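Local structure of methyl-coenzyme M reductase subunit beta (Methanosarcina barkeri, 1E6Y) at residues 5-8 with 12-15; 241-244 with 248-251. The protein is the beta subunit of methyl-coenzyme M reductase I, the nickel coenzyme F430 enzyme that releases methane from methyl-coenzyme M with coenzyme B as reductant. All coordinates share one frame; numbering follows the deposited sequence.

Contact 1. Residues 5-8 with 12-15; sequences DIYD and KLLE
Strands 3-7 and 13-19 form the N-terminal beta hairpin of the subunit, and residues 5-8 meet 12-15 beside its turn. Ile-6 pairs with two successive residues: its O accepts a bond from Leu-14 N at 2.8 Å and a weak one from Glu-15 N at 3.3 Å, while Ile-6 N donates to Glu-15 O. The ring of Tyr-7 lies over the opposite strand with CA of Leu-13 above one face, a CH-pi contact, with Leu-13 CA 4.0 Å from the centroid of the Tyr-7 ring. The first torsion of Leu-13 (chi1 176°) swings CG to the side of the carbonyl carbon, which brings methyl CD1 to Tyr-7 CE1 at 3.8 Å. Replacing Tyr-7 by a serine would probably strip the backbone of Leu-13 of its aromatic cover and leave Leu-13 CD1 without the ring carbons it touches. Near the turn, Asp-8 N donates to Lys-12 O, and Lys-12 N returns a bond of 2.9 Å to Asp-8 OD2, reaching it from above the carboxylate plane; Arg-10 N is a second donor to that oxygen. A water joins Asp-8 OD1 to the extended Lys-12 chain at NZ, whereas the charged atoms themselves do not touch. Leu-14 packs on Asp-8 CB and on helix 425-429. Two residues set against one make this a classic beta bulge in an antiparallel hairpin.

Contact 2. Residues 241-244 with 248-251; sequences GLNA and LYDI
Asn-243 meets Leu-248 and Tyr-249 where the chain passes from helix 228-241 to helix 247-255. Gly-241 ends the first helix, and Leu-242 points away from the second helix and packs on Ile-6 of strand 3-7. Asn-243 adopts a left-handed backbone conformation, with phi and psi both positive, and its side chain carries the contact. CG stands anti to the backbone N (chi1 -172°), which extends the amide to the first turn of helix 247-255. There OD1 accepts a hydrogen bond from Tyr-249 N at 3.0 Å; the N-H points well at the oxygen, but the donor sits above the plane of the amide carbonyl. The same oxygen rests 3.4 Å from Leu-248 CB, and ND2 lies 3.6 Å from Tyr-249 CB, so that the amide crosses Leu-248 and Tyr-249 at a slant close to their CB atoms, its plane 47° from the tyrosine ring. ND2 donates to Asn-246 OD1 and to Asp-8 O, which holds the buried amide at both its oxygen and its nitrogen. Ala-244 takes part through its carbonyl: a water donates to Ala-244 O at 2.9 Å and accepts from Leu-248 N at the same length. Leu-248 packs on helix 296-318, while Tyr-249 also packs on Asn-69 of the gamma subunit. In the first turn of helix 247-255 the Asn-243 oxygen thus takes the Tyr-249 amide, and a water is set between Leu-248 N and the carbonyl four residues earlier, within a short helix-loop-helix connection.

Overall arrangement
The two contacts lie about 10 Å apart, centre to centre, on the same side of the chain's centre, and they touch directly. Contact 1 comes first along the chain, in the N-terminal domain of the beta subunit family; contact 2 follows more than 200 residues later, in the C-terminal domain. The Asn-243 amide bridges the two contacts and packs on Tyr-7 CB, while Ile-6 CG2 rests against Leu-242 O. The N-terminal hairpin is thereby fastened to the loop between helices 228-241 and 247-255, joining the two domains at a place distant from the coenzyme pockets.

Contact 1. Residues 5-8 with 12-15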
loop_
_atom_site.group_PDB
_atom_site.type_symbol
_atom_site.label_atom_id
_atom_site.label_comp_id
_atom_site.label_asym_id
_atom_site.label_seq_id
_atom_site.Cartn_x
_atom_site.Cartn_y
_atom_site.Cartn_z
ATOM N N ASP E 5 -30.904 -31.786 -12.703
ATOM C CA ASP E 5 -30.519 -33.016 -12.024
ATOM C C ASP E 5 -29.024 -32.946 -11.738
ATOM O O ASP E 5 -28.240 -32.591 -12.615
ATOM C CB ASP E 5 -30.815 -34.235 -12.903
ATOM C CG ASP E 5 -32.296 -34.395 -13.217
ATOM O OD1 ASP E 5 -33.149 -33.801 -12.523
ATOM O OD2 ASP E 5 -32.612 -35.149 -14.158
ATOM N N ILE E 6 -28.636 -33.237 -10.501
ATOM C CA ILE E 6 -27.226 -33.194 -10.120
ATOM C C ILE E 6 -26.581 -34.567 -10.292
ATOM O O ILE E 6 -27.092 -35.570 -9.791
ATOM C CB ILE E 6 -27.049 -32.725 -8.649
ATOM C CG1 ILE E 6 -27.613 -31.311 -8.473
ATOM C CG2 ILE E 6 -25.579 -32.774 -8.249
ATOM C CD1 ILE E 6 -26.965 -30.264 -9.359
ATOM N N TYR E 7 -25.494 -34.607 -11.058
ATOM C CA TYR E 7 -24.712 -35.826 -11.267
ATOM C C TYR E 7 -23.325 -35.655 -10.652
ATOM O O TYR E 7 -22.764 -34.556 -10.685
ATOM C CB TYR E 7 -24.561 -36.110 -12.766
ATOM C CG TYR E 7 -25.813 -36.628 -13.439
ATOM C CD1 TYR E 7 -26.905 -35.787 -13.673
ATOM C CD2 TYR E 7 -25.893 -37.949 -13.880
ATOM C CE1 TYR E 7 -28.039 -36.249 -14.325
ATOM C CE2 TYR E 7 -27.022 -38.420 -14.535
ATOM C CZ TYR E 7 -28.091 -37.566 -14.752
ATOM O OH TYR E 7 -29.222 -38.036 -15.374
ATOM N N ASP E 8 -22.752 -36.741 -10.133
ATOM C CA ASP E 8 -21.416 -36.661 -9.547
ATOM C C ASP E 8 -20.299 -36.663 -10.587
ATOM O O ASP E 8 -20.554 -36.658 -11.793
ATOM C CB ASP E 8 -21.192 -37.774 -8.498
ATOM C CG ASP E 8 -21.194 -39.191 -9.089
ATOM O OD1 ASP E 8 -21.269 -40.146 -8.293
ATOM O OD2 ASP E 8 -21.077 -39.368 -10.319
ATOM N N LYS E 12 -22.840 -40.204 -12.436
ATOM C CA LYS E 12 -23.965 -40.896 -11.813
ATOM C C LYS E 12 -24.945 -39.900 -11.199
ATOM O O LYS E 12 -24.535 -38.918 -10.580
ATOM C CB LYS E 12 -23.458 -41.855 -10.733
ATOM C CG LYS E 12 -22.515 -42.930 -11.250
ATOM C CD LYS E 12 -21.649 -43.486 -10.129
ATOM C CE LYS E 12 -20.483 -44.297 -10.681
ATOM N NZ LYS E 12 -19.483 -44.638 -9.627
ATOM N N LEU E 13 -26.239 -40.158 -11.379
ATOM C CA LEU E 13 -27.288 -39.298 -10.833
ATOM C C LEU E 13 -27.278 -39.308 -9.304
ATOM O O LEU E 13 -27.280 -40.372 -8.682
ATOM C CB LEU E 13 -28.661 -39.750 -11.344
ATOM C CG LEU E 13 -29.903 -39.029 -10.810
ATOM C CD1 LEU E 13 -29.917 -37.587 -11.283
ATOM C CD2 LEU E 13 -31.149 -39.753 -11.289
ATOM N N LEU E 14 -27.249 -38.119 -8.707
ATOM C CA LEU E 14 -27.281 -37.993 -7.256
ATOM C C LEU E 14 -28.653 -37.546 -6.770
ATOM O O LEU E 14 -29.198 -38.112 -5.822
ATOM C CB LEU E 14 -26.218 -36.996 -6.786
ATOM C CG LEU E 14 -24.761 -37.379 -7.042
ATOM C CD1 LEU E 14 -23.848 -36.317 -6.449
ATOM C CD2 LEU E 14 -24.461 -38.747 -6.437
ATOM N N GLU E 15 -29.197 -36.517 -7.410
ATOM C CA GLU E 15 -30.494 -35.973 -7.030
ATOM C C GLU E 15 -31.172 -35.343 -8.240
ATOM O O GLU E 15 -30.536 -34.634 -9.017
ATOM C CB GLU E 15 -30.323 -34.924 -5.929
ATOM C CG GLU E 15 -31.624 -34.528 -5.248
ATOM C CD GLU E 15 -31.470 -33.346 -4.301
ATOM O OE1 GLU E 15 -30.331 -33.034 -3.888
ATOM O OE2 GLU E 15 -32.500 -32.725 -3.967
HETATM O O HOH W 1 -19.525 -42.264 -8.263
#

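Contact 2. Residues 241-244 with 248-251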
loop_
_atom_site.group_PDB
_atom_site.type_symbol
_atom_site.label_atom_id
_atom_site.label_comp_id
_atom_site.label_asym_id
_atom_site.label_seq_id
_atom_site.Cartn_x
_atom_site.Cartn_y
_atom_site.Cartn_z
ATOM N N GLY E 241 -20.372 -25.872 -12.500
ATOM C CA GLY E 241 -19.786 -26.310 -11.247
ATOM C C GLY E 241 -20.225 -27.683 -10.776
ATOM O O GLY E 241 -19.413 -28.455 -10.262
ATOM N N LEU E 242 -21.509 -27.991 -10.942
ATOM C CA LEU E 242 -22.091 -29.161 -10.300
ATOM C C LEU E 242 -22.623 -30.193 -11.293
ATOM O O LEU E 242 -23.437 -31.050 -10.932
ATOM C CB LEU E 242 -23.200 -28.722 -9.338
ATOM C CG LEU E 242 -22.763 -27.747 -8.235
ATOM C CD1 LEU E 242 -23.958 -27.364 -7.368
ATOM C CD2 LEU E 242 -21.665 -28.384 -7.382
ATOM N N ASN E 243 -22.135 -30.121 -12.533
ATOM C CA ASN E 243 -22.413 -31.129 -13.559
ATOM C C ASN E 243 -23.919 -31.370 -13.731
ATOM O O ASN E 243 -24.378 -32.514 -13.792
ATOM C CB ASN E 243 -21.685 -32.438 -13.217
ATOM C CG ASN E 243 -21.760 -33.472 -14.333
ATOM O OD1 ASN E 243 -21.876 -33.129 -15.509
ATOM N ND2 ASN E 243 -21.671 -34.743 -13.966
ATOM N N ALA E 244 -24.679 -30.280 -13.812
ATOM C CA ALA E 244 -26.129 -30.357 -13.968
ATOM C C ALA E 244 -26.513 -31.120 -15.232
ATOM O O ALA E 244 -25.919 -30.918 -16.297
ATOM C CB ALA E 244 -26.730 -28.961 -14.003
ATOM N N LEU E 248 -21.847 -31.568 -18.555
ATOM C CA LEU E 248 -20.393 -31.455 -18.499
ATOM C C LEU E 248 -19.729 -32.813 -18.708
ATOM O O LEU E 248 -18.878 -32.965 -19.582
ATOM C CB LEU E 248 -19.957 -30.870 -17.150
ATOM C CG LEU E 248 -18.454 -30.879 -16.839
ATOM C CD1 LEU E 248 -17.707 -29.956 -17.795
ATOM C CD2 LEU E 248 -18.237 -30.448 -15.403
ATOM N N TYR E 249 -20.167 -33.805 -17.938
ATOM C CA TYR E 249 -19.622 -35.154 -18.022
ATOM C C TYR E 249 -19.796 -35.759 -19.418
ATOM O O TYR E 249 -18.867 -36.366 -19.956
ATOM C CB TYR E 249 -20.290 -36.056 -16.979
ATOM C CG TYR E 249 -19.771 -37.474 -16.983
ATOM C CD1 TYR E 249 -18.666 -37.834 -16.216
ATOM C CD2 TYR E 249 -20.353 -38.446 -17.798
ATOM C CE1 TYR E 249 -18.147 -39.123 -16.262
ATOM C CE2 TYR E 249 -19.843 -39.735 -17.854
ATOM C CZ TYR E 249 -18.740 -40.069 -17.084
ATOM O OH TYR E 249 -18.234 -41.348 -17.138
ATOM N N ASP E 250 -20.992 -35.616 -19.982
ATOM C CA ASP E 250 -21.310 -36.207 -21.279
ATOM C C ASP E 250 -20.534 -35.561 -22.418
ATOM O O ASP E 250 -20.071 -36.249 -23.328
ATOM C CB ASP E 250 -22.812 -36.105 -21.563
ATOM C CG ASP E 250 -23.633 -37.114 -20.773
ATOM O OD1 ASP E 250 -23.054 -38.031 -20.154
ATOM O OD2 ASP E 250 -24.873 -36.990 -20.777
ATOM N N ILE E 251 -20.392 -34.239 -22.366
ATOM C CA ILE E 251 -19.647 -33.519 -23.392
ATOM C C ILE E 251 -18.171 -33.907 -23.349
ATOM O O ILE E 251 -17.565 -34.170 -24.391
ATOM C CB ILE E 251 -19.804 -31.986 -23.233
ATOM C CG1 ILE E 251 -21.244 -31.587 -23.575
ATOM C CG2 ILE E 251 -18.825 -31.249 -24.149
ATOM C CD1 ILE E 251 -21.557 -30.116 -23.357
HETATM O O HOH W 2 -23.272 -29.914 -16.637
#